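Local coordinates for DUF2787 domain-containing protein (Vibrio cholerae, PDB 2V1L) that is of unknown function but is encoded on a pathogenicity island and shares structural homology with the human p32 protein, at residues A[5-9]-A[18-22]; A[40-45]-A[60-66]; A[49-53]-A[79-83]. All coordinates share one frame; numbering follows the deposited sequence.

How the contacts relate
All three contacts are built on or against one antiparallel sheet. Contact 1 closes first in the chain, between the N-terminal loop and helix 15-29; contact 2 then pairs strands 41-46 and 60-66, and contact 3 ties the loop between those strands to the end of strand 72-82, so contacts 2 and 3 interleave in sequence. Contacts 1 and 2, with centres about 12 Å apart, merge into one core where Leu-21 meets Met-43, Ile-62 and Leu-64. Contacts 2 and 3, about 20 Å apart between centres, join through Glu-61 and Phe-80. Together they unite N-terminal loop, helix and central strands in one core and tie a surface loop to the far end of the same sheet.

Contact 1. Residues A[5-9]-A[18-22]; sequences LFKPT and HALLA
Phe-6 is the anchor by which the N-terminal segment 5-9 holds to helix 15-29, its benzyl group laid across one turn formed by His-18, Leu-21 and Ala-22. With CG anti to the carbonyl carbon (chi1 -56°), the ring leaves the extended backbone and reaches in to the helix. Different parts of the side chain then find different partners. The root of the group meets the imidazole: CB of Phe-6 is 3.5 Å from CD2 of His-18. The two rings are nearly parallel, 12° between planes, yet so far displaced that they barely overlap, with centroids 5.3 Å apart; the two side chains run antiparallel, one alongside the other. Farther out, the tip of the ring settles against the helix itself. CZ of Phe-6 sits 3.4 Å from CB of Leu-21, while CE2 of Phe-6 comes within 3.4 Å of the carbonyl O of His-18, an oxygen already engaged by the helical N-H of Ala-22.

Leu-21 makes a second approach through its branch. Its CG, beside the backbone N at chi1 -67°, carries CD1 over one face of the phenyl ring as a CH-pi contact, 4.1 Å from the centroid. Ala-22 lies instead at the ring edge, and CD2 of Leu-5 is 4.2 Å from CB of Ala-22. Trp-72 of strand 72-82 touches Phe-6 as well and bonds through its backbone to Leu-5, so the segment touches both the helix and the sheet. This is hydrophobic-core packing of the N-terminal loop segment, with one aromatic inserted where helix 15-29 packs on the antiparallel sheet.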
ATOM      1  N   LEU A   5     -10.516  14.507  -0.168  1.00 63.61           N
ATOM      2  CA  LEU A   5     -11.071  13.337  -0.917  1.00 63.45           C
ATOM      3  C   LEU A   5     -10.810  12.000  -0.192  1.00 63.48           C
ATOM      4  O   LEU A   5     -11.647  11.086  -0.237  1.00 63.70           O
ATOM      5  CB  LEU A   5     -10.550  13.316  -2.371  1.00 63.37           C
ATOM      6  CG  LEU A   5     -11.204  12.325  -3.351  1.00 63.40           C
ATOM      7  CD1 LEU A   5     -12.702  12.595  -3.496  1.00 63.74           C
ATOM      8  CD2 LEU A   5     -10.525  12.319  -4.709  1.00 63.02           C
ATOM      9  N   PHE A   6      -9.650  11.892   0.458  1.00 63.17           N
ATOM     10  CA  PHE A   6      -9.340  10.777   1.363  1.00 62.75           C
ATOM     11  C   PHE A   6      -9.126  11.372   2.734  1.00 62.77           C
ATOM     12  O   PHE A   6      -8.378  12.340   2.870  1.00 62.97           O
ATOM     13  CB  PHE A   6      -8.032  10.067   0.984  1.00 62.18           C
ATOM     14  CG  PHE A   6      -7.982   9.559  -0.420  1.00 61.37           C
ATOM     15  CD1 PHE A   6      -8.467   8.302  -0.733  1.00 60.48           C
ATOM     16  CD2 PHE A   6      -7.403  10.326  -1.427  1.00 60.65           C
ATOM     17  CE1 PHE A   6      -8.415   7.829  -2.033  1.00 60.53           C
ATOM     18  CE2 PHE A   6      -7.341   9.856  -2.732  1.00 60.31           C
ATOM     19  CZ  PHE A   6      -7.850   8.611  -3.035  1.00 60.60           C
ATOM     20  N   LYS A   7      -9.756  10.801   3.755  1.00 62.92           N
ATOM     21  CA  LYS A   7      -9.491  11.234   5.129  1.00 63.16           C
ATOM     22  C   LYS A   7     -10.048  10.308   6.211  1.00 62.58           C
ATOM     23  O   LYS A   7     -11.037   9.591   5.983  1.00 62.38           O
ATOM     24  CB  LYS A   7     -10.047  12.649   5.388  1.00 63.40           C
ATOM     25  CG  LYS A   7      -9.150  13.805   4.957  1.00 64.15           C
ATOM     26  CD  LYS A   7      -9.806  15.154   5.244  1.00 64.15           C
ATOM     27  CE  LYS A   7      -9.578  16.118   4.085  1.00 65.65           C
ATOM     28  NZ  LYS A   7      -9.761  17.539   4.492  1.00 66.03           N
ATOM     29  N   PRO A   8      -9.385  10.301   7.388  1.00 61.91           N
ATOM     30  CA  PRO A   8      -7.953  10.377   7.673  1.00 60.89           C
ATOM     31  C   PRO A   8      -7.497   9.093   8.406  1.00 59.70           C
ATOM     32  O   PRO A   8      -8.330   8.230   8.700  1.00 59.87           O
ATOM     33  CB  PRO A   8      -7.880  11.583   8.610  1.00 60.91           C
ATOM     34  CG  PRO A   8      -9.290  11.597   9.318  1.00 61.61           C
ATOM     35  CD  PRO A   8     -10.147  10.533   8.628  1.00 62.04           C
ATOM     36  N   THR A   9      -6.198   8.954   8.673  1.00 58.03           N
ATOM     37  CA  THR A   9      -5.667   7.797   9.413  1.00 55.87           C
ATOM     38  C   THR A   9      -4.589   8.254  10.391  1.00 54.60           C
ATOM     39  O   THR A   9      -4.179   9.422  10.372  1.00 54.60           O
ATOM     40  CB  THR A   9      -5.084   6.687   8.486  1.00 56.13           C
ATOM     41  OG1 THR A   9      -3.753   7.030   8.078  1.00 55.67           O
ATOM     42  CG2 THR A   9      -5.945   6.459   7.257  1.00 55.88           C
ATOM     43  N   HIS A  18      -1.826  10.538  -1.720  1.00 32.23           N
ATOM     44  CA  HIS A  18      -3.250  10.784  -2.057  1.00 33.92           C
ATOM     45  C   HIS A  18      -3.461  11.119  -3.522  1.00 34.30           C
ATOM     46  O   HIS A  18      -4.385  10.599  -4.157  1.00 35.31           O
ATOM     47  CB  HIS A  18      -3.851  11.851  -1.155  1.00 34.20           C
ATOM     48  CG  HIS A  18      -4.014  11.407   0.267  1.00 35.23           C
ATOM     49  ND1 HIS A  18      -3.626  12.181   1.341  1.00 36.03           N
ATOM     50  CD2 HIS A  18      -4.525  10.267   0.790  1.00 35.58           C
ATOM     51  CE1 HIS A  18      -3.896  11.540   2.466  1.00 35.48           C
ATOM     52  NE2 HIS A  18      -4.451  10.382   2.158  1.00 36.62           N
ATOM     53  N   ALA A  19      -2.581  11.964  -4.050  1.00 34.73           N
ATOM     54  CA  ALA A  19      -2.525  12.306  -5.475  1.00 34.77           C
ATOM     55  C   ALA A  19      -2.320  11.097  -6.385  1.00 35.19           C
ATOM     56  O   ALA A  19      -2.927  11.031  -7.448  1.00 35.47           O
ATOM     57  CB  ALA A  19      -1.422  13.370  -5.737  1.00 34.28           C
ATOM     58  N   LEU A  20      -1.445  10.163  -6.007  1.00 36.08           N
ATOM     59  CA  LEU A  20      -1.345   8.896  -6.751  1.00 37.28           C
ATOM     60  C   LEU A  20      -2.668   8.134  -6.729  1.00 38.51           C
ATOM     61  O   LEU A  20      -3.157   7.700  -7.782  1.00 38.48           O
ATOM     62  CB  LEU A  20      -0.205   8.004  -6.235  1.00 37.54           C
ATOM     63  CG  LEU A  20      -0.128   6.576  -6.804  1.00 37.01           C
ATOM     64  CD1 LEU A  20       0.103   6.534  -8.336  1.00 37.05           C
ATOM     65  CD2 LEU A  20       0.935   5.788  -6.108  1.00 36.82           C
ATOM     66  N   LEU A  21      -3.251   7.993  -5.537  1.00 40.00           N
ATOM     67  CA  LEU A  21      -4.527   7.280  -5.365  1.00 41.55           C
ATOM     68  C   LEU A  21      -5.641   7.970  -6.132  1.00 43.44           C
ATOM     69  O   LEU A  21      -6.355   7.326  -6.898  1.00 43.86           O
ATOM     70  CB  LEU A  21      -4.928   7.196  -3.894  1.00 40.62           C
ATOM     71  CG  LEU A  21      -4.120   6.360  -2.893  1.00 40.64           C
ATOM     72  CD1 LEU A  21      -4.750   6.462  -1.510  1.00 38.37           C
ATOM     73  CD2 LEU A  21      -4.007   4.916  -3.316  1.00 36.97           C
ATOM     74  N   ALA A  22      -5.785   9.276  -5.913  1.00 45.30           N
ATOM     75  CA  ALA A  22      -6.788  10.090  -6.608  1.00 47.75           C
ATOM     76  C   ALA A  22      -6.676   9.935  -8.121  1.00 49.15           C
ATOM     77  O   ALA A  22      -7.684   9.759  -8.808  1.00 49.73           O
ATOM     78  CB  ALA A  22      -6.662  11.569  -6.201  1.00 47.49           C
TER

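Contact 2. Residues A[40-45]-A[60-66]; sequences EVVMNF and VEIALSQ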
ATOM      1  N   GLU A  40     -16.233   0.409  -2.965  1.00 52.34           N
ATOM      2  CA  GLU A  40     -15.216  -0.590  -2.601  1.00 52.47           C
ATOM      3  C   GLU A  40     -14.338  -0.958  -3.790  1.00 51.38           C
ATOM      4  O   GLU A  40     -14.830  -1.539  -4.753  1.00 51.71           O
ATOM      5  CB  GLU A  40     -15.874  -1.847  -2.021  1.00 53.17           C
ATOM      6  CG  GLU A  40     -14.907  -2.961  -1.622  1.00 55.65           C
ATOM      7  CD  GLU A  40     -15.513  -4.359  -1.787  1.00 59.26           C
ATOM      8  OE1 GLU A  40     -16.590  -4.627  -1.193  1.00 59.15           O
ATOM      9  OE2 GLU A  40     -14.901  -5.188  -2.511  1.00 59.85           O
ATOM     10  N   VAL A  41     -13.041  -0.640  -3.698  1.00 49.72           N
ATOM     11  CA  VAL A  41     -12.082  -0.833  -4.795  1.00 48.17           C
ATOM     12  C   VAL A  41     -10.703  -1.390  -4.341  1.00 46.84           C
ATOM     13  O   VAL A  41     -10.238  -1.117  -3.234  1.00 46.48           O
ATOM     14  CB  VAL A  41     -11.905   0.500  -5.609  1.00 48.52           C
ATOM     15  CG1 VAL A  41     -10.821   1.397  -5.031  1.00 47.99           C
ATOM     16  CG2 VAL A  41     -11.615   0.216  -7.048  1.00 48.79           C
ATOM     17  N   VAL A  42     -10.071  -2.169  -5.212  1.00 44.94           N
ATOM     18  CA  VAL A  42      -8.762  -2.748  -4.947  1.00 43.75           C
ATOM     19  C   VAL A  42      -7.771  -2.426  -6.075  1.00 42.78           C
ATOM     20  O   VAL A  42      -8.003  -2.759  -7.236  1.00 42.40           O
ATOM     21  CB  VAL A  42      -8.849  -4.298  -4.712  1.00 43.44           C
ATOM     22  CG1 VAL A  42      -7.472  -4.927  -4.668  1.00 43.64           C
ATOM     23  CG2 VAL A  42      -9.593  -4.602  -3.425  1.00 42.85           C
ATOM     24  N   MET A  43      -6.654  -1.794  -5.710  1.00 41.91           N
ATOM     25  CA  MET A  43      -5.566  -1.493  -6.649  1.00 40.82           C
ATOM     26  C   MET A  43      -4.417  -2.496  -6.453  1.00 39.71           C
ATOM     27  O   MET A  43      -4.043  -2.806  -5.317  1.00 39.18           O
ATOM     28  CB  MET A  43      -5.035  -0.068  -6.421  1.00 40.84           C
ATOM     29  CG  MET A  43      -6.026   1.072  -6.598  1.00 41.62           C
ATOM     30  SD  MET A  43      -5.277   2.698  -6.275  1.00 42.21           S
ATOM     31  CE  MET A  43      -6.686   3.784  -6.436  1.00 40.50           C
ATOM     32  N   ASN A  44      -3.853  -2.985  -7.549  1.00 38.02           N
ATOM     33  CA  ASN A  44      -2.663  -3.827  -7.497  1.00 37.69           C
ATOM     34  C   ASN A  44      -1.533  -3.222  -8.326  1.00 36.94           C
ATOM     35  O   ASN A  44      -1.769  -2.770  -9.447  1.00 36.67           O
ATOM     36  CB  ASN A  44      -2.950  -5.248  -7.988  1.00 37.71           C
ATOM     37  CG  ASN A  44      -3.798  -6.034  -7.012  1.00 39.75           C
ATOM     38  OD1 ASN A  44      -5.025  -5.927  -7.027  1.00 40.93           O
ATOM     39  ND2 ASN A  44      -3.149  -6.807  -6.142  1.00 37.99           N
ATOM     40  N   PHE A  45      -0.324  -3.209  -7.764  1.00 35.18           N
ATOM     41  CA  PHE A  45       0.865  -2.719  -8.464  1.00 33.57           C
ATOM     42  C   PHE A  45       1.783  -3.922  -8.558  1.00 33.83           C
ATOM     43  O   PHE A  45       2.150  -4.505  -7.517  1.00 33.03           O
ATOM     44  CB  PHE A  45       1.539  -1.553  -7.687  1.00 32.02           C
ATOM     45  CG  PHE A  45       0.653  -0.359  -7.464  1.00 30.65           C
ATOM     46  CD1 PHE A  45       0.882   0.833  -8.159  1.00 28.88           C
ATOM     47  CD2 PHE A  45      -0.414  -0.408  -6.562  1.00 28.55           C
ATOM     48  CE1 PHE A  45       0.079   1.932  -7.955  1.00 24.90           C
ATOM     49  CE2 PHE A  45      -1.247   0.688  -6.368  1.00 26.93           C
ATOM     50  CZ  PHE A  45      -1.011   1.861  -7.067  1.00 28.73           C
ATOM     51  N   VAL A  60       2.302  -4.711  -4.628  1.00 22.19           N
ATOM     52  CA  VAL A  60       1.618  -3.975  -3.600  1.00 22.28           C
ATOM     53  C   VAL A  60       0.138  -4.021  -3.911  1.00 23.48           C
ATOM     54  O   VAL A  60      -0.256  -3.889  -5.064  1.00 23.11           O
ATOM     55  CB  VAL A  60       2.098  -2.509  -3.534  1.00 22.06           C
ATOM     56  CG1 VAL A  60       1.214  -1.706  -2.689  1.00 20.58           C
ATOM     57  CG2 VAL A  60       3.572  -2.409  -3.047  1.00 21.32           C
ATOM     58  N   GLU A  61      -0.669  -4.205  -2.864  1.00 25.20           N
ATOM     59  CA  GLU A  61      -2.127  -4.100  -2.918  1.00 26.73           C
ATOM     60  C   GLU A  61      -2.645  -3.026  -1.972  1.00 27.74           C
ATOM     61  O   GLU A  61      -2.244  -2.959  -0.806  1.00 28.19           O
ATOM     62  CB  GLU A  61      -2.773  -5.462  -2.579  1.00 26.58           C
ATOM     63  CG  GLU A  61      -4.290  -5.461  -2.689  1.00 26.96           C
ATOM     64  CD  GLU A  61      -4.914  -6.833  -2.478  1.00 29.07           C
ATOM     65  OE1 GLU A  61      -4.546  -7.783  -3.201  1.00 30.13           O
ATOM     66  OE2 GLU A  61      -5.806  -6.947  -1.595  1.00 34.67           O
ATOM     67  N   ILE A  62      -3.539  -2.182  -2.477  1.00 28.91           N
ATOM     68  CA  ILE A  62      -4.168  -1.156  -1.677  1.00 31.57           C
ATOM     69  C   ILE A  62      -5.690  -1.250  -1.819  1.00 33.00           C
ATOM     70  O   ILE A  62      -6.193  -1.374  -2.929  1.00 33.82           O
ATOM     71  CB  ILE A  62      -3.686   0.274  -2.071  1.00 31.27           C
ATOM     72  CG1 ILE A  62      -2.165   0.392  -1.909  1.00 32.16           C
ATOM     73  CG2 ILE A  62      -4.436   1.324  -1.220  1.00 30.94           C
ATOM     74  CD1 ILE A  62      -1.469   1.427  -2.822  1.00 31.95           C
ATOM     75  N   ALA A  63      -6.410  -1.173  -0.696  1.00 34.73           N
ATOM     76  CA  ALA A  63      -7.874  -1.249  -0.706  1.00 36.43           C
ATOM     77  C   ALA A  63      -8.564  -0.016  -0.187  1.00 37.74           C
ATOM     78  O   ALA A  63      -8.244   0.523   0.882  1.00 37.54           O
ATOM     79  CB  ALA A  63      -8.370  -2.471   0.058  1.00 36.23           C
ATOM     80  N   LEU A  64      -9.565   0.399  -0.946  1.00 40.15           N
ATOM     81  CA  LEU A  64     -10.309   1.605  -0.645  1.00 43.00           C
ATOM     82  C   LEU A  64     -11.791   1.296  -0.748  1.00 44.83           C
ATOM     83  O   LEU A  64     -12.214   0.516  -1.602  1.00 45.28           O
ATOM     84  CB  LEU A  64      -9.949   2.707  -1.662  1.00 42.70           C
ATOM     85  CG  LEU A  64      -8.487   3.021  -2.001  1.00 42.22           C
ATOM     86  CD1 LEU A  64      -8.410   3.811  -3.290  1.00 42.09           C
ATOM     87  CD2 LEU A  64      -7.837   3.803  -0.896  1.00 40.79           C
ATOM     88  N   SER A  65     -12.579   1.914   0.116  1.00 47.63           N
ATOM     89  CA  SER A  65     -14.027   1.863  -0.008  1.00 49.89           C
ATOM     90  C   SER A  65     -14.576   3.283  -0.006  1.00 51.58           C
ATOM     91  O   SER A  65     -13.990   4.180   0.608  1.00 51.83           O
ATOM     92  CB  SER A  65     -14.629   1.062   1.134  1.00 49.59           C
ATOM     93  OG  SER A  65     -14.522   1.791   2.340  1.00 50.91           O
ATOM     94  N   GLN A  66     -15.697   3.467  -0.704  1.00 53.97           N
ATOM     95  CA  GLN A  66     -16.367   4.769  -0.850  1.00 56.18           C
ATOM     96  C   GLN A  66     -17.303   4.999   0.334  1.00 57.13           C
ATOM     97  O   GLN A  66     -18.282   4.261   0.512  1.00 57.13           O
ATOM     98  CB  GLN A  66     -17.176   4.812  -2.160  1.00 56.21           C
ATOM     99  CG  GLN A  66     -16.894   3.626  -3.120  1.00 57.31           C
ATOM    100  CD  GLN A  66     -17.942   3.443  -4.223  1.00 57.41           C
ATOM    101  OE1 GLN A  66     -18.356   4.409  -4.879  1.00 59.21           O
ATOM    102  NE2 GLN A  66     -18.362   2.192  -4.441  1.00 57.34           N
TER
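Val-41, Met-43 and Phe-45 pair with Leu-64, Ile-62 and Val-60 through reciprocal backbone hydrogen bonds, such as Met-43 N to Ile-62 O at 2.9 Å and Ile-62 N to Met-43 O at 3.0 Å. Between them, Val-42 faces Ala-63 and Asn-44 faces Glu-61 in non-hydrogen-bonded pairs.

Glu-61 is instructive when followed outward. Its CB lies 3.8 Å from ND2 of Asn-44. The chain then runs extended, and CG of Glu-61 passes 3.8 Å from CG1 of Val-42, with Met-43 O also close by. CD of Glu-61 lies 3.9 Å from CG1 of Val-42. At the tip the carboxylate divides: OE1 of Glu-61 accepts a weak hydrogen bond from ND2 of Asn-44 at 3.4 Å, the amide and carboxylate planes being 73° apart, while OE2 bonds to the hydroxyl of Tyr-76 on the next strand.

The other face is apolar. Met-43, extended beyond CG, brings CE to 3.6 Å from CD1 of Leu-64, and CE2 of Phe-45 touches CD1 of Ile-62 at 3.6 Å. Helices 15-29 and 117-135 pack against this side. A strand pair with one mixed and one apolar, helix-covered face is characteristic of an alpha+beta fold, consistent with the p32 homology.

Contact 3. Residues A[49-53]-A[79-83]; sequences SYSAE and DFAYV
Tyr-50 and Tyr-82 bring together a loop and the C-terminal end of strand 72-82 in the antiparallel sheet: segment 49-53 belongs to the long connection between strands 41-46 and 60-66, and Tyr-82 lies near the end of strand 72-82. The contact is a surface one, in which a loop folds back on the sheet that its own flanking strands help to build.

Its aromatic component is an offset pair with little overlap. The centroids of the two tyrosine rings are 5.2 Å apart and their planes differ by 28°, so it is one margin of each ring that touches the other. CE2 of Tyr-50 approaches CD2 of Tyr-82 to 3.4 Å, and CD2 of Tyr-50 lies 3.8 Å from CE2 of Tyr-82. The side chains pass one another head to tail, which sends the two phenol oxygens to different ends of the pair. Leu-90 of the neighbouring strand 90-93 touches both rings, and His-58, in a loop, meets the ring of Tyr-50.

Apolar packing is added by Ala-52. The methyl of Ala-52 rests 3.8 Å from CG of Tyr-82 and is equally near the CB of that residue; the ring is thus met by Tyr-50 along its CD2-CE2 margin and by Ala-52 near its root.

Polar contact is confined to one hydrogen bond across the segments, made by the hydroxyl of Tyr-50. CB of Ala-81, on the strand, is a van der Waals neighbour of this group, 3.4 Å from OH of Tyr-50. Tyr-50 holds CG anti to its own N (chi1 177°), an extension that carries the phenol to the strand backbone, where OH of Tyr-50 accepts the N-H of Tyr-82 at an N-to-OH distance of 3.1 Å and an angle of 162° at the hydrogen.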
ATOM      1  N   SER A  49       8.457  -8.813 -13.660  1.00 38.79           N
ATOM      2  CA  SER A  49       9.746  -9.517 -13.583  1.00 38.29           C
ATOM      3  C   SER A  49      10.129 -10.065 -12.187  1.00 38.15           C
ATOM      4  O   SER A  49      11.066 -10.864 -12.074  1.00 37.58           O
ATOM      5  CB  SER A  49      10.886  -8.627 -14.133  1.00 39.06           C
ATOM      6  OG  SER A  49      11.154  -7.519 -13.274  1.00 37.71           O
ATOM      7  N   TYR A  50       9.406  -9.640 -11.141  1.00 38.40           N
ATOM      8  CA  TYR A  50       9.766  -9.962  -9.751  1.00 38.48           C
ATOM      9  C   TYR A  50       9.777 -11.457  -9.510  1.00 39.59           C
ATOM     10  O   TYR A  50       8.765 -12.117  -9.703  1.00 39.79           O
ATOM     11  CB  TYR A  50       8.825  -9.264  -8.741  1.00 37.36           C
ATOM     12  CG  TYR A  50       9.110  -9.610  -7.290  1.00 35.35           C
ATOM     13  CD1 TYR A  50      10.349  -9.341  -6.718  1.00 34.22           C
ATOM     14  CD2 TYR A  50       8.137 -10.212  -6.494  1.00 35.00           C
ATOM     15  CE1 TYR A  50      10.614  -9.665  -5.393  1.00 34.52           C
ATOM     16  CE2 TYR A  50       8.393 -10.541  -5.156  1.00 32.77           C
ATOM     17  CZ  TYR A  50       9.626 -10.270  -4.623  1.00 34.67           C
ATOM     18  OH  TYR A  50       9.882 -10.597  -3.313  1.00 34.53           O
ATOM     19  N   SER A  51      10.918 -11.987  -9.092  1.00 41.02           N
ATOM     20  CA  SER A  51      11.030 -13.415  -8.825  1.00 43.09           C
ATOM     21  C   SER A  51      11.721 -13.653  -7.490  1.00 44.48           C
ATOM     22  O   SER A  51      12.311 -12.732  -6.913  1.00 44.95           O
ATOM     23  CB  SER A  51      11.780 -14.131  -9.962  1.00 43.15           C
ATOM     24  OG  SER A  51      13.181 -14.188  -9.696  1.00 43.92           O
ATOM     25  N   ALA A  52      11.652 -14.891  -7.011  1.00 46.63           N
ATOM     26  CA  ALA A  52      12.177 -15.263  -5.695  1.00 48.60           C
ATOM     27  C   ALA A  52      13.694 -15.107  -5.539  1.00 50.00           C
ATOM     28  O   ALA A  52      14.174 -14.765  -4.454  1.00 50.78           O
ATOM     29  CB  ALA A  52      11.732 -16.684  -5.328  1.00 48.94           C
ATOM     30  N   GLU A  53      14.460 -15.350  -6.598  1.00 51.07           N
ATOM     31  CA  GLU A  53      15.913 -15.108  -6.515  1.00 52.36           C
ATOM     32  C   GLU A  53      16.520 -14.357  -7.710  1.00 51.57           C
ATOM     33  O   GLU A  53      17.685 -14.566  -8.051  1.00 51.92           O
ATOM     34  CB  GLU A  53      16.701 -16.393  -6.182  1.00 52.78           C
ATOM     35  CG  GLU A  53      16.809 -16.676  -4.667  1.00 53.58           C
ATOM     36  CD  GLU A  53      17.586 -17.939  -4.360  1.00 54.49           C
ATOM     37  OE1 GLU A  53      18.831 -17.845  -4.219  1.00 57.02           O
ATOM     38  OE2 GLU A  53      16.951 -19.025  -4.243  1.00 56.58           O
ATOM     39  N   ASP A  79       2.320  -4.976   1.078  1.00 22.18           N
ATOM     40  CA  ASP A  79       3.512  -5.230   0.285  1.00 23.89           C
ATOM     41  C   ASP A  79       3.818  -6.723   0.471  1.00 24.87           C
ATOM     42  O   ASP A  79       3.854  -7.217   1.615  1.00 24.79           O
ATOM     43  CB  ASP A  79       4.657  -4.355   0.846  1.00 23.86           C
ATOM     44  CG  ASP A  79       6.003  -4.671   0.260  1.00 23.77           C
ATOM     45  OD1 ASP A  79       6.433  -5.831   0.273  1.00 24.91           O
ATOM     46  OD2 ASP A  79       6.665  -3.734  -0.200  1.00 26.21           O
ATOM     47  N   PHE A  80       3.996  -7.441  -0.635  1.00 25.29           N
ATOM     48  CA  PHE A  80       4.213  -8.894  -0.581  1.00 26.41           C
ATOM     49  C   PHE A  80       5.604  -9.193  -1.070  1.00 27.98           C
ATOM     50  O   PHE A  80       6.141  -8.446  -1.883  1.00 27.43           O
ATOM     51  CB  PHE A  80       3.255  -9.656  -1.492  1.00 25.67           C
ATOM     52  CG  PHE A  80       1.803  -9.380  -1.241  1.00 26.66           C
ATOM     53  CD1 PHE A  80       1.047 -10.243  -0.468  1.00 26.05           C
ATOM     54  CD2 PHE A  80       1.173  -8.270  -1.834  1.00 25.92           C
ATOM     55  CE1 PHE A  80      -0.298  -9.996  -0.271  1.00 26.24           C
ATOM     56  CE2 PHE A  80      -0.155  -8.024  -1.647  1.00 24.60           C
ATOM     57  CZ  PHE A  80      -0.900  -8.871  -0.862  1.00 26.00           C
ATOM     58  N   ALA A  81       6.179 -10.291  -0.580  1.00 29.15           N
ATOM     59  CA  ALA A  81       7.473 -10.753  -1.028  1.00 31.08           C
ATOM     60  C   ALA A  81       7.560 -12.274  -0.924  1.00 32.32           C
ATOM     61  O   ALA A  81       6.823 -12.896  -0.171  1.00 30.63           O
ATOM     62  CB  ALA A  81       8.598 -10.093  -0.219  1.00 30.69           C
ATOM     63  N   TYR A  82       8.480 -12.848  -1.693  1.00 34.67           N
ATOM     64  CA  TYR A  82       8.789 -14.275  -1.622  1.00 36.95           C
ATOM     65  C   TYR A  82       9.607 -14.565  -0.383  1.00 38.67           C
ATOM     66  O   TYR A  82      10.563 -13.844  -0.076  1.00 39.74           O
ATOM     67  CB  TYR A  82       9.548 -14.733  -2.871  1.00 36.86           C
ATOM     68  CG  TYR A  82       8.662 -14.813  -4.071  1.00 36.20           C
ATOM     69  CD1 TYR A  82       7.691 -15.808  -4.169  1.00 37.19           C
ATOM     70  CD2 TYR A  82       8.773 -13.892  -5.107  1.00 35.70           C
ATOM     71  CE1 TYR A  82       6.849 -15.893  -5.265  1.00 35.76           C
ATOM     72  CE2 TYR A  82       7.935 -13.957  -6.212  1.00 36.43           C
ATOM     73  CZ  TYR A  82       6.974 -14.965  -6.285  1.00 37.46           C
ATOM     74  OH  TYR A  82       6.134 -15.042  -7.373  1.00 38.05           O
ATOM     75  N   VAL A  83       9.224 -15.630   0.319  1.00 40.62           N
ATOM     76  CA  VAL A  83       9.852 -16.035   1.572  1.00 41.82           C
ATOM     77  C   VAL A  83      10.402 -17.464   1.469  1.00 42.44           C
ATOM     78  O   VAL A  83       9.823 -18.321   0.782  1.00 43.23           O
ATOM     79  CB  VAL A  83       8.831 -15.919   2.734  1.00 42.71           C
ATOM     80  CG1 VAL A  83       9.214 -16.806   3.924  1.00 43.21           C
ATOM     81  CG2 VAL A  83       8.646 -14.434   3.147  1.00 42.10           C
TER